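Local coordinates for protein malyl-CoA lyase/beta-methylmalyl-CoA lyase (Methylobacterium extorquens, PDB 5UGR) that belongs to the HpcH/HpaI aldolase/citrate lyase family of TIM-barrel proteins and holds a magnesium ion at an acidic site, at residues Leu103-Gly108 / Leu138-Gly144; Phe163-Ala169 / Trp206-Gln210. All coordinates share one frame; numbering follows the deposited sequence.

Both contacts are buried and lie on the same side of the chain's centre, their own centres about 11 Å apart. Interaction 1 joins two neighbouring barrel strands, 101-104 and 134-139, and the loops that leave them; interaction 2 joins the end of the next strand, 158-163, and helix 165-172 to the start of helix 207-220. The first is held by hydrogen bonds and ordered water, the second by apolar and CH-pi packing with no hydrogen bond across it. They meet at the metal: E140 of 138-144 and D167 of 163-169 both bind the magnesium ion, with E140 OE1 2.9 Å from D167 OD2, and D45 is the third protein ligand.

Interaction 1. Residues Leu103-Gly108 / Leu138-Gly144; sequences LIPKVG and LIETALG. With MG (magnesium ion), chain B.
E140 reaches across to K106 with its carboxylate, the two side chains crossing at a slant. CG of E140 lies between backbone N and carbonyl carbon (chi1 62°), and the extended chain beyond it brings the carboxylate between the magnesium ion and the 103-108 backbone. OE1 binds the metal at 2.0 Å, while OE2 accepts from K106 N at 2.8 Å. That N-H arrives on the anti side, 31° out of the carboxylate plane, and water 3, itself a magnesium ligand, also donates to OE2; together these bonds should fix the carboxylate's rotation. K106 CG packs 3.4 Å from E140 OE2, but K106 NZ forms salt bridges with D81 and with D304 of the second subunit. The contact joins the two strands of the beta-alpha-beta unit 101-104, 110-127, 134-139 of the TIM barrel: L138 N bonds to I104 O (3.0 Å, 173° at the hydrogen), and the loop after 101-104 adds V107 N to L138 O. L103 and L138 bring their CD1 methyls to 3.9 Å. Water 2 links V107 O and L138 O to E140 N and T141 OG1. The same OG1 caps the following helix, accepting from G144 N at 3.0 Å, and water 1 ties it to K106 O.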
loop_
_atom_site.group_PDB
_atom_site.type_symbol
_atom_site.label_atom_id
_atom_site.label_comp_id
_atom_site.label_asym_id
_atom_site.label_seq_id
_atom_site.Cartn_x
_atom_site.Cartn_y
_atom_site.Cartn_z
ATOM N N LEU A 103 10.789 -23.558 12.221
ATOM C CA LEU A 103 9.638 -22.920 12.861
ATOM C C LEU A 103 10.147 -21.584 13.454
ATOM O O LEU A 103 10.995 -21.552 14.356
ATOM C CB LEU A 103 9.006 -23.822 13.920
ATOM C CG LEU A 103 7.962 -23.219 14.846
ATOM C CD1 LEU A 103 6.851 -22.535 14.046
ATOM C CD2 LEU A 103 7.385 -24.308 15.734
ATOM N N ILE A 104 9.633 -20.484 12.887
ATOM C CA ILE A 104 10.061 -19.145 13.240
ATOM C C ILE A 104 9.026 -18.630 14.270
ATOM O O ILE A 104 7.830 -18.547 13.961
ATOM C CB ILE A 104 10.083 -18.179 12.056
ATOM C CG1 ILE A 104 10.890 -18.741 10.886
ATOM C CG2 ILE A 104 10.636 -16.825 12.479
ATOM C CD1 ILE A 104 10.725 -17.965 9.584
ATOM N N PRO A 105 9.454 -18.278 15.484
ATOM C CA PRO A 105 8.544 -17.843 16.538
ATOM C C PRO A 105 8.193 -16.351 16.466
ATOM O O PRO A 105 8.956 -15.543 15.890
ATOM C CB PRO A 105 9.337 -18.163 17.825
ATOM C CG PRO A 105 10.750 -17.833 17.402
ATOM C CD PRO A 105 10.853 -18.345 15.990
ATOM N N LYS A 106 7.013 -16.040 17.030
ATOM C CA LYS A 106 6.679 -14.648 17.319
ATOM C C LYS A 106 6.662 -13.766 16.093
ATOM O O LYS A 106 6.983 -12.592 16.130
ATOM C CB LYS A 106 7.554 -14.040 18.413
ATOM C CG LYS A 106 7.654 -14.877 19.656
ATOM C CD LYS A 106 8.531 -14.284 20.720
ATOM C CE LYS A 106 9.877 -13.731 20.245
ATOM N NZ LYS A 106 10.757 -13.357 21.423
ATOM N N VAL A 107 6.293 -14.333 14.946
ATOM C CA VAL A 107 6.430 -13.543 13.699
ATOM C C VAL A 107 5.431 -12.368 13.721
ATOM O O VAL A 107 4.257 -12.532 14.066
ATOM C CB VAL A 107 6.207 -14.420 12.438
ATOM C CG1 VAL A 107 6.216 -13.601 11.145
ATOM C CG2 VAL A 107 7.287 -15.493 12.386
ATOM N N GLY A 108 5.938 -11.187 13.389
ATOM C CA GLY A 108 5.138 -9.961 13.470
ATOM C C GLY A 108 4.820 -9.345 12.137
ATOM O O GLY A 108 3.745 -8.805 11.961
ATOM N N LEU A 138 4.938 -19.183 13.592
ATOM C CA LEU A 138 4.060 -19.072 14.749
ATOM C C LEU A 138 3.404 -17.702 14.782
ATOM O O LEU A 138 4.115 -16.657 14.772
ATOM C CB LEU A 138 4.857 -19.298 16.032
ATOM C CG LEU A 138 4.654 -20.641 16.693
ATOM C CD1 LEU A 138 5.851 -21.051 17.520
ATOM C CD2 LEU A 138 3.385 -20.662 17.497
ATOM N N ILE A 139 2.068 -17.710 14.779
ATOM C CA ILE A 139 1.255 -16.505 15.005
ATOM C C ILE A 139 0.841 -16.620 16.468
ATOM O O ILE A 139 -0.056 -17.421 16.840
ATOM C CB ILE A 139 0.079 -16.449 14.025
ATOM C CG1 ILE A 139 0.548 -16.512 12.576
ATOM C CG2 ILE A 139 -0.756 -15.193 14.302
ATOM C CD1 ILE A 139 1.397 -15.391 12.122
ATOM N N GLU A 140 1.559 -15.876 17.312
ATOM C CA GLU A 140 1.476 -16.054 18.774
ATOM C C GLU A 140 1.551 -14.706 19.482
ATOM O O GLU A 140 1.827 -14.661 20.673
ATOM C CB GLU A 140 2.554 -17.004 19.281
ATOM C CG GLU A 140 3.988 -16.531 19.058
ATOM C CD GLU A 140 5.047 -17.453 19.650
ATOM O OE1 GLU A 140 4.879 -17.764 20.850
ATOM O OE2 GLU A 140 5.994 -17.802 18.928
ATOM N N THR A 141 1.295 -13.630 18.721
ATOM C CA THR A 141 1.281 -12.298 19.287
ATOM C C THR A 141 0.171 -11.523 18.585
ATOM O O THR A 141 -0.255 -11.884 17.451
ATOM C CB THR A 141 2.609 -11.533 19.045
ATOM O OG1 THR A 141 2.816 -11.359 17.633
ATOM C CG2 THR A 141 3.797 -12.228 19.671
ATOM N N ALA A 142 -0.313 -10.464 19.230
ATOM C CA ALA A 142 -1.271 -9.571 18.561
ATOM C C ALA A 142 -0.704 -8.915 17.337
ATOM O O ALA A 142 -1.403 -8.755 16.338
ATOM C CB ALA A 142 -1.747 -8.533 19.551
ATOM N N LEU A 143 0.565 -8.590 17.345
ATOM C CA LEU A 143 1.225 -8.024 16.153
ATOM C C LEU A 143 1.167 -8.955 14.981
ATOM O O LEU A 143 0.809 -8.531 13.851
ATOM C CB LEU A 143 2.688 -7.615 16.433
ATOM C CG LEU A 143 3.475 -6.872 15.319
ATOM C CD1 LEU A 143 2.841 -5.549 14.934
ATOM C CD2 LEU A 143 4.929 -6.720 15.727
ATOM N N GLY A 144 1.540 -10.217 15.193
ATOM C CA GLY A 144 1.459 -11.170 14.106
ATOM C C GLY A 144 0.028 -11.368 13.607
ATOM O O GLY A 144 -0.220 -11.467 12.393
HETATM MG MG MG B . 5.949 -18.832 22.178
HETATM O O HOH W 1 5.155 -10.501 16.957
HETATM O O HOH W 2 3.343 -13.884 16.361
HETATM O O HOH W 3 7.079 -19.616 20.649
HETATM O O HOH W 4 4.624 -20.416 21.998
HETATM O O HOH W 5 7.438 -17.340 22.435
#

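Interaction 2. Residues Phe163-Ala169 / Trp206-Gln210; sequences FGVADYA and WLFAQ. With MG (magnesium ion), chain B.
A single valine methyl sits squarely over the indole of W206: V165 CG2 lies 3.5 Å from the centroid of the six-membered ring and only 18° off its normal, a close CH-pi contact. CG2 is the branch anti to the backbone N of V165, which carries it off the first turn of helix 165-172 and onto the indole. The two side chains cross at about a right angle. Farther along the same helix, A169 CB meets W206 CH2 obliquely at 3.7 Å. Y168 offers the rim of its ring instead, W206 CZ3 lying near the phenol plane 4.1 Å from Y168 CD2. The indole N-H points to another part of the fold, where NE1 donates to G181 O.

In the TIM barrel this contact packs the end of strand 158-163, with the helix after it, against the start of helix 207-220, where W206 holds the N-cap position. F163, the last residue of that strand, meets A209 and Q210 obliquely: F163 CE1 is 3.6 Å from A209 CB, and F163 CD2 is 3.8 Å from Q210 CG. A209 CB also makes an off-centre CH-pi contact with Y168, 4.2 Å from the ring centroid. From helix 165-172, D167 binds the magnesium ion through OD2 at 2.0 Å, while its OD1 forms a salt bridge with R301 of the second subunit.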
loop_
_atom_site.group_PDB
_atom_site.type_symbol
_atom_site.label_atom_id
_atom_site.label_comp_id
_atom_site.label_asym_id
_atom_site.label_seq_id
_atom_site.Cartn_x
_atom_site.Cartn_y
_atom_site.Cartn_z
ATOM N N PHE A 163 -1.082 -21.531 15.404
ATOM C CA PHE A 163 -1.691 -20.599 16.344
ATOM C C PHE A 163 -1.162 -20.879 17.725
ATOM O O PHE A 163 -1.557 -21.847 18.380
ATOM C CB PHE A 163 -3.183 -20.674 16.257
ATOM C CG PHE A 163 -3.880 -19.868 17.284
ATOM C CD1 PHE A 163 -3.558 -18.537 17.445
ATOM C CD2 PHE A 163 -4.794 -20.468 18.175
ATOM C CE1 PHE A 163 -4.181 -17.792 18.454
ATOM C CE2 PHE A 163 -5.433 -19.707 19.155
ATOM C CZ PHE A 163 -5.101 -18.399 19.307
ATOM N N GLY A 164 -0.271 -19.990 18.200
ATOM C CA GLY A 164 0.324 -20.132 19.532
ATOM C C GLY A 164 -0.575 -19.560 20.592
ATOM O O GLY A 164 -0.386 -18.418 21.047
ATOM N N VAL A 165 -1.560 -20.341 21.005
ATOM C CA VAL A 165 -2.650 -19.837 21.851
ATOM C C VAL A 165 -2.201 -19.226 23.172
ATOM O O VAL A 165 -2.766 -18.220 23.601
ATOM C CB VAL A 165 -3.764 -20.908 22.020
ATOM C CG1 VAL A 165 -3.238 -22.118 22.785
ATOM C CG2 VAL A 165 -4.996 -20.294 22.699
ATOM N N ALA A 166 -1.237 -19.839 23.847
ATOM C CA ALA A 166 -0.869 -19.309 25.174
ATOM C C ALA A 166 -0.108 -17.999 25.089
ATOM O O ALA A 166 -0.361 -17.007 25.843
ATOM C CB ALA A 166 -0.068 -20.346 25.956
ATOM N N ASP A 167 0.818 -17.942 24.130
ATOM C CA ASP A 167 1.555 -16.689 23.895
ATOM C C ASP A 167 0.672 -15.600 23.297
ATOM O O ASP A 167 0.827 -14.400 23.618
ATOM C CB ASP A 167 2.911 -16.907 23.221
ATOM C CG ASP A 167 3.948 -17.487 24.199
ATOM O OD1 ASP A 167 3.765 -17.349 25.417
ATOM O OD2 ASP A 167 4.978 -17.991 23.728
ATOM N N TYR A 168 -0.302 -16.018 22.481
ATOM C CA TYR A 168 -1.268 -15.060 21.982
ATOM C C TYR A 168 -2.110 -14.477 23.122
ATOM O O TYR A 168 -2.337 -13.251 23.183
ATOM C CB TYR A 168 -2.167 -15.698 20.923
ATOM C CG TYR A 168 -3.277 -14.838 20.430
ATOM C CD1 TYR A 168 -3.059 -13.902 19.452
ATOM C CD2 TYR A 168 -4.551 -14.966 20.942
ATOM C CE1 TYR A 168 -4.087 -13.118 18.965
ATOM C CE2 TYR A 168 -5.607 -14.164 20.475
ATOM C CZ TYR A 168 -5.362 -13.243 19.491
ATOM O OH TYR A 168 -6.373 -12.464 18.984
ATOM N N ALA A 169 -2.571 -15.348 24.014
ATOM C CA ALA A 169 -3.303 -14.884 25.199
ATOM C C ALA A 169 -2.478 -13.880 25.990
ATOM O O ALA A 169 -2.972 -12.858 26.415
ATOM C CB ALA A 169 -3.701 -16.093 26.034
ATOM N N TRP A 206 -11.057 -18.168 21.301
ATOM C CA TRP A 206 -10.068 -18.222 20.229
ATOM C C TRP A 206 -10.689 -18.229 18.835
ATOM O O TRP A 206 -9.958 -18.367 17.848
ATOM C CB TRP A 206 -9.104 -19.415 20.421
ATOM C CG TRP A 206 -8.732 -19.657 21.848
ATOM C CD1 TRP A 206 -9.066 -20.755 22.608
ATOM C CD2 TRP A 206 -8.095 -18.723 22.742
ATOM N NE1 TRP A 206 -8.611 -20.577 23.884
ATOM C CE2 TRP A 206 -8.021 -19.340 24.001
ATOM C CE3 TRP A 206 -7.514 -17.472 22.576
ATOM C CZ2 TRP A 206 -7.472 -18.688 25.113
ATOM C CZ3 TRP A 206 -6.986 -16.839 23.696
ATOM C CH2 TRP A 206 -6.978 -17.450 24.928
ATOM N N LEU A 207 -12.014 -18.068 18.741
ATOM C CA LEU A 207 -12.719 -18.111 17.447
ATOM C C LEU A 207 -12.145 -17.087 16.494
ATOM O O LEU A 207 -11.829 -17.398 15.330
ATOM C CB LEU A 207 -14.224 -17.890 17.667
ATOM C CG LEU A 207 -15.113 -17.990 16.436
ATOM C CD1 LEU A 207 -16.524 -18.394 16.859
ATOM C CD2 LEU A 207 -15.132 -16.721 15.598
ATOM N N PHE A 208 -12.007 -15.838 16.950
ATOM C CA PHE A 208 -11.506 -14.817 16.051
ATOM C C PHE A 208 -10.111 -15.110 15.513
ATOM O O PHE A 208 -9.848 -15.101 14.300
ATOM C CB PHE A 208 -11.589 -13.435 16.723
ATOM C CG PHE A 208 -11.110 -12.313 15.808
ATOM C CD1 PHE A 208 -9.751 -11.940 15.746
ATOM C CD2 PHE A 208 -11.993 -11.683 14.978
ATOM C CE1 PHE A 208 -9.331 -10.933 14.924
ATOM C CE2 PHE A 208 -11.563 -10.679 14.129
ATOM C CZ PHE A 208 -10.239 -10.287 14.104
ATOM N N ALA A 209 -9.220 -15.417 16.440
ATOM C CA ALA A 209 -7.848 -15.728 16.104
ATOM C C ALA A 209 -7.720 -16.908 15.156
ATOM O O ALA A 209 -7.012 -16.855 14.135
ATOM C CB ALA A 209 -7.048 -15.993 17.371
ATOM N N GLN A 210 -8.409 -17.998 15.511
ATOM C CA GLN A 210 -8.336 -19.213 14.673
ATOM C C GLN A 210 -8.889 -19.008 13.269
ATOM O O GLN A 210 -8.296 -19.422 12.296
ATOM C CB GLN A 210 -9.064 -20.372 15.366
ATOM C CG GLN A 210 -8.249 -20.922 16.559
ATOM C CD GLN A 210 -8.956 -22.074 17.236
ATOM O OE1 GLN A 210 -10.170 -22.114 17.317
ATOM N NE2 GLN A 210 -8.195 -23.023 17.730
HETATM MG MG MG B . 5.949 -18.832 22.178
HETATM O O HOH W 4 4.624 -20.416 21.998
HETATM O O HOH W 5 7.438 -17.340 22.435
HETATM O O HOH W 3 7.079 -19.616 20.649
#